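Local coordinates for protein halohydrin epoxidase A (PDB 4Z9F) that probably catalyses the reversible conversion of vicinal halohydrins into epoxides with release of hydrogen halide, at residues V18-R23 and L219-A224; A127-I132 and D168-Y173. The protein carries 1 engineered substitution. All blocks are in the same frame, centred on the assembly; numbering follows the deposited sequence.

Interaction 1 of 2, residues V18-R23 and L219-A224; sequences VEALTR and LITFLA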
ATOM      1  N   VAL C  18      15.304 -18.547 -17.887  1.00 24.26           N
ATOM      2  CA  VAL C  18      15.959 -19.751 -18.396  1.00 22.80           C
ATOM      3  C   VAL C  18      17.442 -19.491 -18.635  1.00 23.03           C
ATOM      4  O   VAL C  18      18.299 -20.313 -18.287  1.00 25.71           O
ATOM      5  CB  VAL C  18      15.240 -20.243 -19.668  1.00 21.87           C
ATOM      6  CG1 VAL C  18      16.038 -21.359 -20.340  1.00 29.04           C
ATOM      7  CG2 VAL C  18      13.834 -20.709 -19.336  1.00 26.10           C
ATOM      8  N   GLU C  19      17.776 -18.327 -19.198  1.00 25.78           N
ATOM      9  CA  GLU C  19      19.185 -18.011 -19.407  1.00 23.44           C
ATOM     10  C   GLU C  19      19.919 -17.780 -18.093  1.00 27.03           C
ATOM     11  O   GLU C  19      21.034 -18.279 -17.910  1.00 22.10           O
ATOM     12  CB  GLU C  19      19.336 -16.789 -20.311  1.00 29.23           C
ATOM     13  CG  GLU C  19      20.779 -16.297 -20.401  1.00 30.75           C
ATOM     14  CD  GLU C  19      21.249 -16.068 -21.841  1.00 49.54           C
ATOM     15  OE1 GLU C  19      22.071 -15.139 -22.038  1.00 57.23           O
ATOM     16  OE2 GLU C  19      20.801 -16.813 -22.751  1.00 46.21           O
ATOM     17  N   ALA C  20      19.338 -17.006 -17.171  1.00 20.64           N
ATOM     18  CA  ALA C  20      20.076 -16.677 -15.957  1.00 22.08           C
ATOM     19  C   ALA C  20      20.301 -17.907 -15.084  1.00 20.29           C
ATOM     20  O   ALA C  20      21.394 -18.099 -14.544  1.00 23.39           O
ATOM     21  CB  ALA C  20      19.339 -15.601 -15.168  1.00 26.44           C
ATOM     22  N   LEU C  21      19.276 -18.738 -14.928  1.00 26.02           N
ATOM     23  CA  LEU C  21      19.410 -19.929 -14.095  1.00 21.05           C
ATOM     24  C   LEU C  21      20.377 -20.930 -14.717  1.00 25.15           C
ATOM     25  O   LEU C  21      21.154 -21.570 -14.000  1.00 26.00           O
ATOM     26  CB  LEU C  21      18.034 -20.553 -13.872  1.00 19.19           C
ATOM     27  CG  LEU C  21      17.081 -19.662 -13.057  1.00 15.49           C
ATOM     28  CD1 LEU C  21      15.639 -20.099 -13.227  1.00 24.47           C
ATOM     29  CD2 LEU C  21      17.504 -19.726 -11.608  1.00 21.48           C
ATOM     30  N   THR C  22      20.352 -21.069 -16.049  1.00 21.96           N
ATOM     31  CA  THR C  22      21.285 -21.974 -16.717  1.00 26.24           C
ATOM     32  C   THR C  22      22.728 -21.524 -16.496  1.00 25.96           C
ATOM     33  O   THR C  22      23.598 -22.329 -16.143  1.00 28.39           O
ATOM     34  CB  THR C  22      20.969 -22.063 -18.219  1.00 21.87           C
ATOM     35  OG1 THR C  22      19.722 -22.739 -18.425  1.00 29.31           O
ATOM     36  CG2 THR C  22      22.065 -22.821 -18.949  1.00 29.83           C
ATOM     37  N   ARG C  23      22.997 -20.227 -16.676  1.00 29.51           N
ATOM     38  CA  ARG C  23      24.333 -19.705 -16.430  1.00 24.86           C
ATOM     39  C   ARG C  23      24.707 -19.780 -14.954  1.00 27.54           C
ATOM     40  O   ARG C  23      25.898 -19.813 -14.627  1.00 31.12           O
ATOM     41  CB  ARG C  23      24.437 -18.267 -16.961  1.00 33.40           C
ATOM     42  CG  ARG C  23      25.538 -17.412 -16.370  1.00 34.43           C
ATOM     43  CD  ARG C  23      25.872 -16.213 -17.260  1.00 43.67           C
ATOM     44  NE  ARG C  23      24.784 -15.233 -17.275  1.00 54.09           N
ATOM     45  CZ  ARG C  23      24.686 -14.192 -16.449  1.00 50.96           C
ATOM     46  NH1 ARG C  23      25.615 -13.982 -15.519  1.00 46.64           N
ATOM     47  NH2 ARG C  23      23.645 -13.357 -16.547  1.00 47.41           N
ATOM     48  N   LEU C 219      17.837 -10.631 -10.546  1.00 19.07           N
ATOM     49  CA  LEU C 219      16.880 -10.658  -9.440  1.00 17.43           C
ATOM     50  C   LEU C 219      16.405 -12.085  -9.171  1.00 20.65           C
ATOM     51  O   LEU C 219      16.358 -12.531  -8.018  1.00 19.64           O
ATOM     52  CB  LEU C 219      15.694  -9.739  -9.748  1.00 21.15           C
ATOM     53  CG  LEU C 219      14.535  -9.762  -8.754  1.00 20.84           C
ATOM     54  CD1 LEU C 219      15.014  -9.308  -7.389  1.00 19.42           C
ATOM     55  CD2 LEU C 219      13.358  -8.897  -9.233  1.00 18.36           C
ATOM     56  N   ILE C 220      16.087 -12.824 -10.233  1.00 20.08           N
ATOM     57  CA  ILE C 220      15.565 -14.179 -10.081  1.00 18.21           C
ATOM     58  C   ILE C 220      16.610 -15.101  -9.455  1.00 21.47           C
ATOM     59  O   ILE C 220      16.291 -15.906  -8.572  1.00 20.34           O
ATOM     60  CB  ILE C 220      15.061 -14.701 -11.441  1.00 23.30           C
ATOM     61  CG1 ILE C 220      13.705 -14.069 -11.775  1.00 21.62           C
ATOM     62  CG2 ILE C 220      14.956 -16.221 -11.444  1.00 21.32           C
ATOM     63  CD1 ILE C 220      13.147 -14.462 -13.137  1.00 21.24           C
ATOM     64  N   THR C 221      17.868 -15.014  -9.895  1.00 20.77           N
ATOM     65  CA  THR C 221      18.871 -15.903  -9.311  1.00 20.79           C
ATOM     66  C   THR C 221      19.262 -15.458  -7.906  1.00 23.06           C
ATOM     67  O   THR C 221      19.640 -16.297  -7.076  1.00 19.87           O
ATOM     68  CB  THR C 221      20.114 -16.013 -10.204  1.00 23.84           C
ATOM     69  OG1 THR C 221      20.710 -14.726 -10.406  1.00 26.94           O
ATOM     70  CG2 THR C 221      19.759 -16.636 -11.551  1.00 23.74           C
ATOM     71  N   PHE C 222      19.176 -14.153  -7.613  1.00 19.42           N
ATOM     72  CA  PHE C 222      19.370 -13.702  -6.241  1.00 18.81           C
ATOM     73  C   PHE C 222      18.289 -14.259  -5.327  1.00 17.35           C
ATOM     74  O   PHE C 222      18.587 -14.736  -4.223  1.00 20.49           O
ATOM     75  CB  PHE C 222      19.386 -12.173  -6.174  1.00 19.78           C
ATOM     76  CG  PHE C 222      19.485 -11.634  -4.771  1.00 18.97           C
ATOM     77  CD1 PHE C 222      20.685 -11.686  -4.085  1.00 24.46           C
ATOM     78  CD2 PHE C 222      18.387 -11.070  -4.153  1.00 21.74           C
ATOM     79  CE1 PHE C 222      20.797 -11.189  -2.807  1.00 22.24           C
ATOM     80  CE2 PHE C 222      18.493 -10.564  -2.845  1.00 24.80           C
ATOM     81  CZ  PHE C 222      19.701 -10.632  -2.186  1.00 21.39           C
ATOM     82  N   LEU C 223      17.028 -14.237  -5.777  1.00 20.75           N
ATOM     83  CA  LEU C 223      15.965 -14.843  -4.980  1.00 17.23           C
ATOM     84  C   LEU C 223      16.168 -16.351  -4.858  1.00 21.07           C
ATOM     85  O   LEU C 223      16.085 -16.904  -3.756  1.00 19.72           O
ATOM     86  CB  LEU C 223      14.590 -14.524  -5.571  1.00 17.89           C
ATOM     87  CG  LEU C 223      14.203 -13.033  -5.518  1.00 16.13           C
ATOM     88  CD1 LEU C 223      12.835 -12.786  -6.131  1.00 17.26           C
ATOM     89  CD2 LEU C 223      14.249 -12.478  -4.083  1.00 18.29           C
ATOM     90  N   ALA C 224      16.483 -17.024  -5.967  1.00 22.30           N
ATOM     91  CA  ALA C 224      16.650 -18.479  -5.943  1.00 21.08           C
ATOM     92  C   ALA C 224      17.777 -18.935  -5.026  1.00 20.95           C
ATOM     93  O   ALA C 224      17.764 -20.090  -4.584  1.00 21.76           O
ATOM     94  CB  ALA C 224      16.903 -19.005  -7.360  1.00 19.75           C
TER

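Interaction 2 of 2, residues A127-I132 and D168-Y173; sequences ASVIFI and DGILLY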
ATOM      1  N   ALA C 127      12.107 -24.739  -1.039  1.00 18.77           N
ATOM      2  CA  ALA C 127      12.385 -24.275  -2.390  1.00 18.34           C
ATOM      3  C   ALA C 127      11.973 -22.816  -2.503  1.00 20.46           C
ATOM      4  O   ALA C 127      11.416 -22.248  -1.556  1.00 24.71           O
ATOM      5  CB  ALA C 127      11.642 -25.095  -3.448  1.00 20.49           C
ATOM      6  N   SER C 128      12.242 -22.205  -3.650  1.00 21.14           N
ATOM      7  CA  SER C 128      11.741 -20.873  -3.955  1.00 20.02           C
ATOM      8  C   SER C 128      10.698 -20.972  -5.059  1.00 22.84           C
ATOM      9  O   SER C 128      10.873 -21.700  -6.041  1.00 22.12           O
ATOM     10  CB  SER C 128      12.871 -19.929  -4.378  1.00 17.93           C
ATOM     11  OG  SER C 128      13.830 -19.772  -3.352  1.00 23.14           O
ATOM     12  N   VAL C 129       9.593 -20.261  -4.879  1.00 20.48           N
ATOM     13  CA  VAL C 129       8.544 -20.191  -5.871  1.00 18.18           C
ATOM     14  C   VAL C 129       8.388 -18.707  -6.174  1.00 25.38           C
ATOM     15  O   VAL C 129       7.984 -17.929  -5.295  1.00 18.45           O
ATOM     16  CB  VAL C 129       7.234 -20.824  -5.381  1.00 22.20           C
ATOM     17  CG1 VAL C 129       6.211 -20.883  -6.491  1.00 20.68           C
ATOM     18  CG2 VAL C 129       7.488 -22.242  -4.818  1.00 20.03           C
ATOM     19  N   ILE C 130       8.762 -18.310  -7.391  1.00 21.29           N
ATOM     20  CA  ILE C 130       8.777 -16.910  -7.805  1.00 21.11           C
ATOM     21  C   ILE C 130       7.687 -16.720  -8.843  1.00 25.38           C
ATOM     22  O   ILE C 130       7.715 -17.357  -9.903  1.00 22.66           O
ATOM     23  CB  ILE C 130      10.147 -16.508  -8.365  1.00 23.10           C
ATOM     24  CG1 ILE C 130      11.219 -16.731  -7.305  1.00 22.86           C
ATOM     25  CG2 ILE C 130      10.133 -15.046  -8.812  1.00 23.37           C
ATOM     26  CD1 ILE C 130      12.589 -16.817  -7.855  1.00 18.29           C
ATOM     27  N   PHE C 131       6.726 -15.848  -8.545  1.00 20.34           N
ATOM     28  CA  PHE C 131       5.609 -15.594  -9.438  1.00 20.47           C
ATOM     29  C   PHE C 131       5.895 -14.326 -10.231  1.00 20.70           C
ATOM     30  O   PHE C 131       6.157 -13.269  -9.645  1.00 22.85           O
ATOM     31  CB  PHE C 131       4.303 -15.463  -8.654  1.00 18.17           C
ATOM     32  CG  PHE C 131       3.842 -16.751  -8.039  1.00 17.93           C
ATOM     33  CD1 PHE C 131       4.377 -17.201  -6.837  1.00 19.74           C
ATOM     34  CD2 PHE C 131       2.853 -17.505  -8.653  1.00 16.96           C
ATOM     35  CE1 PHE C 131       3.933 -18.395  -6.259  1.00 15.50           C
ATOM     36  CE2 PHE C 131       2.418 -18.708  -8.087  1.00 21.84           C
ATOM     37  CZ  PHE C 131       2.956 -19.146  -6.889  1.00 19.13           C
ATOM     38  N   ILE C 132       5.879 -14.434 -11.557  1.00 18.10           N
ATOM     39  CA  ILE C 132       5.989 -13.252 -12.405  1.00 19.50           C
ATOM     40  C   ILE C 132       4.582 -12.733 -12.638  1.00 20.51           C
ATOM     41  O   ILE C 132       3.745 -13.423 -13.229  1.00 20.30           O
ATOM     42  CB  ILE C 132       6.695 -13.559 -13.735  1.00 19.19           C
ATOM     43  CG1 ILE C 132       7.933 -14.429 -13.514  1.00 19.07           C
ATOM     44  CG2 ILE C 132       7.056 -12.241 -14.448  1.00 21.72           C
ATOM     45  CD1 ILE C 132       9.117 -13.778 -12.807  1.00 18.32           C
ATOM     46  N   ASP C 168       7.997 -24.016   6.252  1.00 22.74           N
ATOM     47  CA  ASP C 168       8.503 -25.197   5.559  1.00 23.45           C
ATOM     48  C   ASP C 168       9.763 -24.913   4.752  1.00 25.60           C
ATOM     49  O   ASP C 168      10.273 -25.823   4.087  1.00 23.24           O
ATOM     50  CB  ASP C 168       7.433 -25.756   4.612  1.00 24.75           C
ATOM     51  CG  ASP C 168       6.172 -26.194   5.332  1.00 34.55           C
ATOM     52  OD1 ASP C 168       6.285 -26.818   6.407  1.00 31.97           O
ATOM     53  OD2 ASP C 168       5.063 -25.922   4.811  1.00 36.61           O
ATOM     54  N   GLY C 169      10.268 -23.681   4.769  1.00 22.30           N
ATOM     55  CA  GLY C 169      11.358 -23.329   3.881  1.00 22.25           C
ATOM     56  C   GLY C 169      10.959 -23.175   2.428  1.00 18.55           C
ATOM     57  O   GLY C 169      11.832 -23.195   1.553  1.00 20.51           O
ATOM     58  N   ILE C 170       9.667 -23.053   2.140  1.00 20.14           N
ATOM     59  CA  ILE C 170       9.167 -22.853   0.782  1.00 18.37           C
ATOM     60  C   ILE C 170       8.915 -21.353   0.667  1.00 17.93           C
ATOM     61  O   ILE C 170       7.943 -20.850   1.229  1.00 18.66           O
ATOM     62  CB  ILE C 170       7.889 -23.658   0.520  1.00 19.08           C
ATOM     63  CG1 ILE C 170       8.133 -25.164   0.716  1.00 20.21           C
ATOM     64  CG2 ILE C 170       7.362 -23.379  -0.865  1.00 19.22           C
ATOM     65  CD1 ILE C 170       6.840 -25.988   0.816  1.00 19.84           C
ATOM     66  N   LEU C 171       9.800 -20.629  -0.032  1.00 19.12           N
ATOM     67  CA  LEU C 171       9.838 -19.166   0.022  1.00 16.41           C
ATOM     68  C   LEU C 171       9.203 -18.575  -1.234  1.00 18.82           C
ATOM     69  O   LEU C 171       9.693 -18.804  -2.347  1.00 20.25           O
ATOM     70  CB  LEU C 171      11.280 -18.676   0.176  1.00 16.64           C
ATOM     71  CG  LEU C 171      12.072 -19.362   1.288  1.00 21.89           C
ATOM     72  CD1 LEU C 171      13.465 -18.810   1.341  1.00 18.53           C
ATOM     73  CD2 LEU C 171      11.379 -19.170   2.626  1.00 18.44           C
ATOM     74  N   LEU C 172       8.111 -17.820  -1.052  1.00 20.78           N
ATOM     75  CA  LEU C 172       7.320 -17.290  -2.153  1.00 17.87           C
ATOM     76  C   LEU C 172       7.633 -15.811  -2.364  1.00 17.69           C
ATOM     77  O   LEU C 172       7.884 -15.078  -1.397  1.00 16.02           O
ATOM     78  CB  LEU C 172       5.819 -17.476  -1.893  1.00 17.14           C
ATOM     79  CG  LEU C 172       5.182 -18.790  -2.371  1.00 24.40           C
ATOM     80  CD1 LEU C 172       5.826 -20.048  -1.771  1.00 22.36           C
ATOM     81  CD2 LEU C 172       3.673 -18.786  -2.132  1.00 22.20           C
ATOM     82  N   TYR C 173       7.627 -15.382  -3.631  1.00 16.84           N
ATOM     83  CA  TYR C 173       7.860 -13.982  -3.986  1.00 19.01           C
ATOM     84  C   TYR C 173       7.037 -13.647  -5.220  1.00 20.23           C
ATOM     85  O   TYR C 173       6.702 -14.522  -6.021  1.00 19.41           O
ATOM     86  CB  TYR C 173       9.329 -13.663  -4.302  1.00 16.40           C
ATOM     87  CG  TYR C 173      10.361 -14.200  -3.337  1.00 20.43           C
ATOM     88  CD1 TYR C 173      10.870 -13.397  -2.317  1.00 19.09           C
ATOM     89  CD2 TYR C 173      10.838 -15.502  -3.452  1.00 20.20           C
ATOM     90  CE1 TYR C 173      11.811 -13.876  -1.433  1.00 19.64           C
ATOM     91  CE2 TYR C 173      11.787 -15.990  -2.581  1.00 20.11           C
ATOM     92  CZ  TYR C 173      12.265 -15.177  -1.568  1.00 22.18           C
ATOM     93  OH  TYR C 173      13.217 -15.653  -0.697  1.00 25.73           O
TER
HETATM   94  O   HOH W   1      14.535 -17.862  -1.739  1.00 20.26           O

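Interaction 1 of 2, residues V18-R23 and L219-A224
Two helices on the same side of a Rossmann-type parallel sheet meet here. Helix 14-23 is the first helix of the fold and follows strand 3-6. Helix 213-224 comes late in the chain and precedes strand 235-238. Their local axes pass 9.3 Å apart and cross at -50°, so the two run obliquely in the same general direction. The join is small and made by methyl groups and a backbone carbonyl. Thr221 is its centre: its methyl CG2 fits against the turn at Ala20, 3.7 Å from Ala20 O and 3.8 Å from Ala20 CB. The Thr221 hydroxyl takes the crowded position between backbone N and carbonyl carbon (chi1 59°). This turns OG1 back onto its own helix, where it bonds to Gly217 O and weakly to Ala218 O. The polar branch is thus satisfied within the helix, and the methyl is left to make the contact.

Leu21 forms the other half. Its CG lies anti to the carbonyl carbon (chi1 -65°), and the branch end reaches across although the CB bond does not aim at the other helix. CD2 comes alongside Thr221 CG2 at 3.8 Å, the two side chains passing in opposite directions. Two looser contacts complete the join: the same CD2 lies 4.4 Å from Ala224 CB, and CD1 lies 4.3 Å from Ile220 CG2. The side-chain contacts are therefore methyl against methyl, and the touching residues are mostly buried.

Elsewhere on helix 213-224, Phe222 stacks its ring with Phe222 of a second subunit. Beneath the helix pair, Leu21 rests on Ala4 and Val6 of strand 3-6 and on Val28 of strand 27-30, while Ile220 packs on Ile175 of strand 170-177.

Interaction 2 of 2, residues A127-I132 and D168-Y173
The ring of Phe131 meets the neighbouring strand with its edge. Tyr173 O lies in the ring plane, 3.6 Å from Phe131 CD1, and Leu172 CG sits near that plane, 4.1 Å from Phe131 CE1. Outside the two strands, the Phe131 side chain also touches Thr154 and Val158 of helix 147-165 and Pro110 of helix 96-123. The Tyr173 ring has Ser128 OG near its plane at the edge, while Ile130 approaches obliquely, with CG1 4.1 Å from Tyr173 CD2.

These strands flank helix 147-165 in a beta-alpha-beta crossover of the Rossmann-type sheet. They run parallel, inclined by 17°, and pair Ala127 with Ile170 through Ile130 with Tyr173. Five backbone hydrogen bonds tie them. The shortest is Leu171 N to Ala127 O, at 2.7 Å and nearly along the C=O axis. The straightest, at 174°, is Phe131 N to Tyr173 O (2.9 Å), with the donor in the carbonyl plane. Gly169, whose positive phi closes the preceding helix in a Schellman motif, gives its O to Ala127 N at the start of the ladder.

Val129, Ile170 and Leu172 share one face. Val129 lies beside both partners, its CB 4.0 Å from Leu172 CD1. Leu121 of helix 96-123 packs on Val129 and Ile170. Ser128, Ile130, Leu171 and Tyr173 occupy the other face. There a water joins two buried side chains: it is 2.6 Å from Ser128 OG and 2.8 Å from Tyr173 OH.

Interactions 1 and 2 belong to one layered core, with centres about 14 Å apart. Helix 213-224 connects them. Ile220 serves both: its CG2 faces Leu21, while its O lies 3.9 Å from Ile130 CD1. Leu223 takes part on the side of interaction 2, over the sheet face of Ser128, Ile130 and Tyr173. Leu223 CB is 3.8 Å from Ile130 CD1, and Leu223 CD2 is 3.9 Å from Tyr173 CE1. Strand 73-79 separates strand 127-132 from strand 3-6, on which interaction 1 also rests. In related halohydrin dehalogenases the catalytic Ser-Tyr-Arg residues follow the strand corresponding to 127-132, so the strand pair of interaction 2 probably leads toward the active site.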